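Local atomic coordinates of exodeoxyribonuclease III (Archaeoglobus fulgidus, PDB entry 2VOA), a protein that acts as an AP endonuclease of the exonuclease III family, probably cutting DNA at abasic sites with the help of magnesium or manganese. Residues 78-82 with 130-134; 88-92 with 103-107. The protein carries 1 engineered substitution. All coordinates share one frame; numbering follows the deposited sequence.

Contact 1 of 2, residues 78-82 with 130-134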
loop_
_atom_site.group_PDB
_atom_site.type_symbol
_atom_site.label_atom_id
_atom_site.label_comp_id
_atom_site.label_asym_id
_atom_site.label_seq_id
_atom_site.Cartn_x
_atom_site.Cartn_y
_atom_site.Cartn_z
ATOM N N SER A 78 -8.520 -11.485 -30.021
ATOM C CA SER A 78 -7.994 -12.846 -29.801
ATOM C C SER A 78 -6.916 -12.841 -28.721
ATOM O O SER A 78 -6.317 -11.803 -28.445
ATOM C CB SER A 78 -7.484 -13.480 -31.106
ATOM O OG SER A 78 -6.369 -12.777 -31.623
ATOM N N PHE A 79 -6.690 -14.015 -28.120
ATOM C CA PHE A 79 -5.741 -14.167 -27.008
ATOM C C PHE A 79 -4.743 -15.276 -27.307
ATOM O O PHE A 79 -5.110 -16.364 -27.801
ATOM C CB PHE A 79 -6.467 -14.550 -25.695
ATOM C CG PHE A 79 -7.678 -13.701 -25.380
ATOM C CD1 PHE A 79 -8.949 -14.288 -25.280
ATOM C CD2 PHE A 79 -7.567 -12.322 -25.215
ATOM C CE1 PHE A 79 -10.075 -13.495 -25.004
ATOM C CE2 PHE A 79 -8.695 -11.535 -24.933
ATOM C CZ PHE A 79 -9.924 -12.113 -24.828
ATOM N N GLY A 80 -3.492 -15.014 -26.963
ATOM C CA GLY A 80 -2.435 -16.031 -27.018
ATOM C C GLY A 80 -1.866 -16.287 -28.408
ATOM O O GLY A 80 -2.372 -15.776 -29.421
ATOM N N LEU A 81 -0.775 -17.048 -28.441
ATOM C CA LEU A 81 -0.232 -17.575 -29.686
ATOM C C LEU A 81 -1.181 -18.633 -30.257
ATOM O O LEU A 81 -2.068 -19.113 -29.547
ATOM C CB LEU A 81 1.166 -18.153 -29.433
ATOM C CG LEU A 81 2.266 -17.101 -29.177
ATOM C CD1 LEU A 81 3.521 -17.778 -28.613
ATOM C CD2 LEU A 81 2.603 -16.337 -30.467
ATOM N N ASP A 82 -1.013 -18.977 -31.533
ATOM C CA ASP A 82 -1.889 -19.971 -32.177
ATOM C C ASP A 82 -1.358 -21.417 -32.102
ATOM O O ASP A 82 -1.780 -22.299 -32.866
ATOM C CB ASP A 82 -2.201 -19.557 -33.618
ATOM C CG ASP A 82 -0.959 -19.453 -34.486
ATOM O OD1 ASP A 82 0.164 -19.279 -33.957
ATOM O OD2 ASP A 82 -1.107 -19.529 -35.722
ATOM N N TYR A 130 4.032 -16.707 -36.061
ATOM C CA TYR A 130 2.685 -16.180 -35.833
ATOM C C TYR A 130 2.465 -14.859 -36.583
ATOM O O TYR A 130 1.457 -14.696 -37.302
ATOM C CB TYR A 130 2.410 -16.065 -34.330
ATOM C CG TYR A 130 1.124 -15.346 -33.965
ATOM C CD1 TYR A 130 -0.112 -15.995 -33.995
ATOM C CD2 TYR A 130 1.154 -14.002 -33.581
ATOM C CE1 TYR A 130 -1.304 -15.303 -33.642
ATOM C CE2 TYR A 130 -0.015 -13.318 -33.243
ATOM C CZ TYR A 130 -1.223 -13.974 -33.260
ATOM O OH TYR A 130 -2.376 -13.283 -32.922
ATOM N N LEU A 131 3.412 -13.934 -36.444
ATOM C CA LEU A 131 3.311 -12.627 -37.113
ATOM C C LEU A 131 3.546 -12.718 -38.615
ATOM O O LEU A 131 2.873 -12.043 -39.383
ATOM C CB LEU A 131 4.275 -11.639 -36.488
ATOM C CG LEU A 131 3.944 -11.362 -35.012
ATOM C CD1 LEU A 131 5.093 -10.563 -34.408
ATOM C CD2 LEU A 131 2.583 -10.671 -34.809
ATOM N N GLN A 132 4.489 -13.559 -39.039
ATOM C CA GLN A 132 4.702 -13.801 -40.470
ATOM C C GLN A 132 3.409 -14.286 -41.145
ATOM O O GLN A 132 3.101 -13.906 -42.289
ATOM C CB GLN A 132 5.811 -14.840 -40.666
ATOM C CG GLN A 132 6.186 -15.080 -42.109
ATOM C CD GLN A 132 7.267 -16.124 -42.245
ATOM O OE1 GLN A 132 7.187 -17.215 -41.655
ATOM N NE2 GLN A 132 8.278 -15.816 -43.051
ATOM N N LYS A 133 2.653 -15.122 -40.430
ATOM C CA LYS A 133 1.448 -15.754 -40.959
ATOM C C LYS A 133 0.249 -14.806 -40.989
ATOM O O LYS A 133 -0.593 -14.885 -41.896
ATOM C CB LYS A 133 1.136 -17.012 -40.128
ATOM C CG LYS A 133 -0.261 -17.569 -40.260
ATOM C CD LYS A 133 -0.383 -18.864 -39.483
ATOM C CE LYS A 133 -1.745 -18.975 -38.828
ATOM N NZ LYS A 133 -1.853 -20.234 -38.028
ATOM N N THR A 134 0.188 -13.915 -39.999
ATOM C CA THR A 134 -1.042 -13.170 -39.711
ATOM C C THR A 134 -0.993 -11.650 -39.934
ATOM O O THR A 134 -2.054 -11.008 -39.964
ATOM C CB THR A 134 -1.509 -13.413 -38.275
ATOM O OG1 THR A 134 -0.550 -12.873 -37.362
ATOM C CG2 THR A 134 -1.730 -14.922 -38.005
HETATM O O HOH W 1 -4.180 -14.479 -31.125
#
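The ring of Tyr130 meets the Asp82 carboxylate at its edge, where Asp82 CG lies in the ring plane and OD1 comes within 3.3 Å of Tyr130 CD1; the two flat groups are turned 70° apart. Over the centre of one ring face stands Thr134 OG1, one helical turn further on, which also donates to Tyr130 O at 2.7 Å. Leu81 approaches obliquely, its CD2 lying 3.9 Å from Tyr130 CB, so that a branched apolar side chain packs where the tyrosine leaves the helix. A chi1 of 172° sets CG of Tyr130 opposite the backbone N, and the ring carries its hydroxyl across the gap to residues 78-80. There a water bridges its hydroxyl to Ser78 OG and Gly80 O, 2.8 Å from Tyr130 OH, and Arg93 is hydrogen-bonded to the same hydroxyl. Gly80, in the loop that follows strand 77-79, has a positive phi (79°), easily adopted without a side chain. A phenylalanine in place of Tyr130 would probably leave this water and Arg93 without their shared hydroxyl partner. Nearer solvent, Lys133 NZ and Asp82 OD2 form a salt bridge whose modelled 2.5 Å is shorter than usual and so doubtful in its exact length; a long, flexible lysine suits such an exposed site. The contact is characteristic of an alpha/beta sandwich: the C-terminal end of helix 115-134 packs on the loop leaving edge strand 77-79, as expected of the DNase I-like fold.

Contact 2 of 2, residues 88-92 with 103-107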
loop_
_atom_site.group_PDB
_atom_site.type_symbol
_atom_site.label_atom_id
_atom_site.label_comp_id
_atom_site.label_asym_id
_atom_site.label_seq_id
_atom_site.Cartn_x
_atom_site.Cartn_y
_atom_site.Cartn_z
ATOM N N GLU A 88 -2.295 -17.296 -23.256
ATOM C CA GLU A 88 -3.304 -16.229 -23.369
ATOM C C GLU A 88 -2.993 -15.008 -22.500
ATOM O O GLU A 88 -3.346 -13.878 -22.869
ATOM C CB GLU A 88 -4.694 -16.804 -23.069
ATOM C CG GLU A 88 -5.137 -17.756 -24.147
ATOM C CD GLU A 88 -6.555 -18.263 -23.964
ATOM O OE1 GLU A 88 -7.036 -18.329 -22.806
ATOM O OE2 GLU A 88 -7.174 -18.633 -24.987
ATOM N N ASP A 89 -2.312 -15.223 -21.376
ATOM C CA ASP A 89 -1.949 -14.124 -20.458
ATOM C C ASP A 89 -0.728 -13.308 -20.897
ATOM O O ASP A 89 -0.254 -12.448 -20.137
ATOM C CB ASP A 89 -1.777 -14.618 -19.007
ATOM C CG ASP A 89 -0.602 -15.613 -18.829
ATOM O OD1 ASP A 89 0.063 -15.989 -19.827
ATOM O OD2 ASP A 89 -0.365 -16.055 -17.674
ATOM N N ARG A 90 -0.228 -13.576 -22.107
ATOM C CA ARG A 90 0.924 -12.864 -22.646
ATOM C C ARG A 90 0.691 -12.232 -24.013
ATOM O O ARG A 90 1.600 -11.639 -24.584
ATOM C CB ARG A 90 2.134 -13.812 -22.766
ATOM C CG ARG A 90 2.692 -14.330 -21.419
ATOM C CD ARG A 90 3.981 -15.087 -21.669
ATOM N NE ARG A 90 4.632 -15.515 -20.429
ATOM C CZ ARG A 90 5.480 -14.769 -19.708
ATOM N NH1 ARG A 90 5.796 -13.531 -20.066
ATOM N NH2 ARG A 90 6.021 -15.281 -18.614
ATOM N N LEU A 91 -0.482 -12.424 -24.605
ATOM C CA LEU A 91 -0.683 -11.853 -25.934
ATOM C C LEU A 91 -2.158 -11.585 -26.101
ATOM O O LEU A 91 -2.971 -12.493 -25.934
ATOM C CB LEU A 91 -0.190 -12.817 -27.029
ATOM C CG LEU A 91 -0.178 -12.373 -28.502
ATOM C CD1 LEU A 91 0.720 -13.268 -29.323
ATOM C CD2 LEU A 91 -1.593 -12.333 -29.181
ATOM N N ILE A 92 -2.474 -10.340 -26.433
ATOM C CA ILE A 92 -3.850 -9.962 -26.756
ATOM C C ILE A 92 -3.808 -9.154 -28.039
ATOM O O ILE A 92 -2.917 -8.295 -28.221
ATOM C CB ILE A 92 -4.547 -9.202 -25.571
ATOM C CG1 ILE A 92 -6.051 -8.996 -25.838
ATOM C CG2 ILE A 92 -3.820 -7.881 -25.219
ATOM C CD1 ILE A 92 -6.796 -8.345 -24.681
ATOM N N ASN A 103 -0.409 -7.008 -28.742
ATOM C CA ASN A 103 0.215 -6.606 -27.479
ATOM C C ASN A 103 0.809 -7.836 -26.802
ATOM O O ASN A 103 0.085 -8.750 -26.436
ATOM C CB ASN A 103 -0.837 -5.974 -26.569
ATOM C CG ASN A 103 -0.313 -5.652 -25.166
ATOM O OD1 ASN A 103 0.904 -5.567 -24.928
ATOM N ND2 ASN A 103 -1.270 -5.385 -24.237
ATOM N N THR A 104 2.136 -7.863 -26.669
ATOM C CA THR A 104 2.838 -9.023 -26.109
ATOM C C THR A 104 3.589 -8.692 -24.818
ATOM O O THR A 104 4.209 -7.601 -24.685
ATOM C CB THR A 104 3.895 -9.624 -27.101
ATOM O OG1 THR A 104 4.846 -8.612 -27.423
ATOM C CG2 THR A 104 3.251 -10.116 -28.389
ATOM N N TYR A 105 3.576 -9.656 -23.898
ATOM C CA TYR A 105 4.437 -9.634 -22.744
ATOM C C TYR A 105 5.331 -10.869 -22.873
ATOM O O TYR A 105 4.930 -11.990 -22.524
ATOM C CB TYR A 105 3.625 -9.631 -21.426
ATOM C CG TYR A 105 4.498 -9.760 -20.216
ATOM C CD1 TYR A 105 5.616 -8.923 -20.052
ATOM C CD2 TYR A 105 4.244 -10.739 -19.239
ATOM C CE1 TYR A 105 6.458 -9.049 -18.957
ATOM C CE2 TYR A 105 5.071 -10.880 -18.129
ATOM C CZ TYR A 105 6.186 -10.043 -18.000
ATOM O OH TYR A 105 7.018 -10.180 -16.916
ATOM N N VAL A 106 6.506 -10.667 -23.466
ATOM C CA VAL A 106 7.422 -11.765 -23.791
ATOM C C VAL A 106 8.010 -12.369 -22.521
ATOM O O VAL A 106 8.335 -11.648 -21.597
ATOM C CB VAL A 106 8.518 -11.223 -24.736
ATOM C CG1 VAL A 106 9.621 -12.260 -24.979
ATOM C CG2 VAL A 106 7.872 -10.738 -26.068
ATOM N N PRO A 107 8.161 -13.724 -22.454
ATOM C CA PRO A 107 8.828 -14.280 -21.242
ATOM C C PRO A 107 10.185 -13.616 -20.948
ATOM O O PRO A 107 11.024 -13.445 -21.840
ATOM C CB PRO A 107 9.010 -15.773 -21.584
ATOM C CG PRO A 107 7.815 -16.049 -22.524
ATOM C CD PRO A 107 7.757 -14.777 -23.395
HETATM O O HOH W 2 8.083 -13.171 -17.619
#
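Arg90 reaches across to Tyr105 and Pro107, with Tyr105 O beside much of its length. Its CG is anti to the carbonyl carbon (chi1 -66°) and the chain is extended from there to NE. This shape lays Arg90 CB, at 3.3 Å from Tyr105 O, and then CG and CD past that carbonyl, while CD also nears the proline ring. Arg90 NE lies 3.8 Å from Pro107 CG, and Arg90 CZ is 3.7 Å from Pro107 CA, so the proline covers one face of the guanidinium. Arg90 NH1 donates to Tyr105 O at 3.0 Å, with the acceptor in the guanidinium plane but the donor above the carbonyl plane. Arg90 NH1 is also 3.3 Å from Tyr105 CD2, and the guanidinium and phenol planes are only 21° apart. At the tip, NH2 donates to a water that also bonds Tyr105 OH. Arginine suits this place because its flat, multiply donating end can lie against proline and still bond; it also packs on a DNA phosphate, and Tyr105, predicted to be an active-site residue, packs on a sugar.

Behind this end the backbones run antiparallel. Tyr105 N donates to Arg90 O, Leu91 faces Thr104 in a non-hydrogen-bonded pair, and Ile92 with Asn103 forms a hydrogen-bonded pair (Asn103 N to Ile92 O, 2.9 Å). Leu91 CG packs on Thr104 CG2 at 4.1 Å, whereas the Thr104 hydroxyl bonds Trp143. On the other face, Ile92 CG2 touches Asn103, whose buried amide is satisfied by Gln34 and Met33. The hairpin of strands 91-96 and 99-105 thus lies between strands 30-34 and 63-70 of the other sheet, met by Asn103 and Ile92, and helix 115-134, whose Tyr130 touches Leu91 and whose Trp123 touches Arg90 and Pro107.

In the fold
The two contacts have centres 11 Å apart and share one mixed sheet, in which strand 77-79 is the edge, strand 91-96 its neighbour and strand 99-105 the next. Along the chain, contact 1 opens at 78-82, both segments of contact 2 follow, and contact 1 closes at 130-134 on the helix that comes after strand 99-105. They meet directly: Gly80 N and Leu91 O are 2.8 Å apart, a probable hydrogen bond, and Leu81 packs on Leu91. Contact 2 approaches the bound DNA to about 4 Å at its nearest atom, against about 15 Å for contact 1. Because strands 77-79, 91-96 and 99-105 belong to one sheet, it joins the DNA-facing end of contact 2 to helix 115-134 on its outer side.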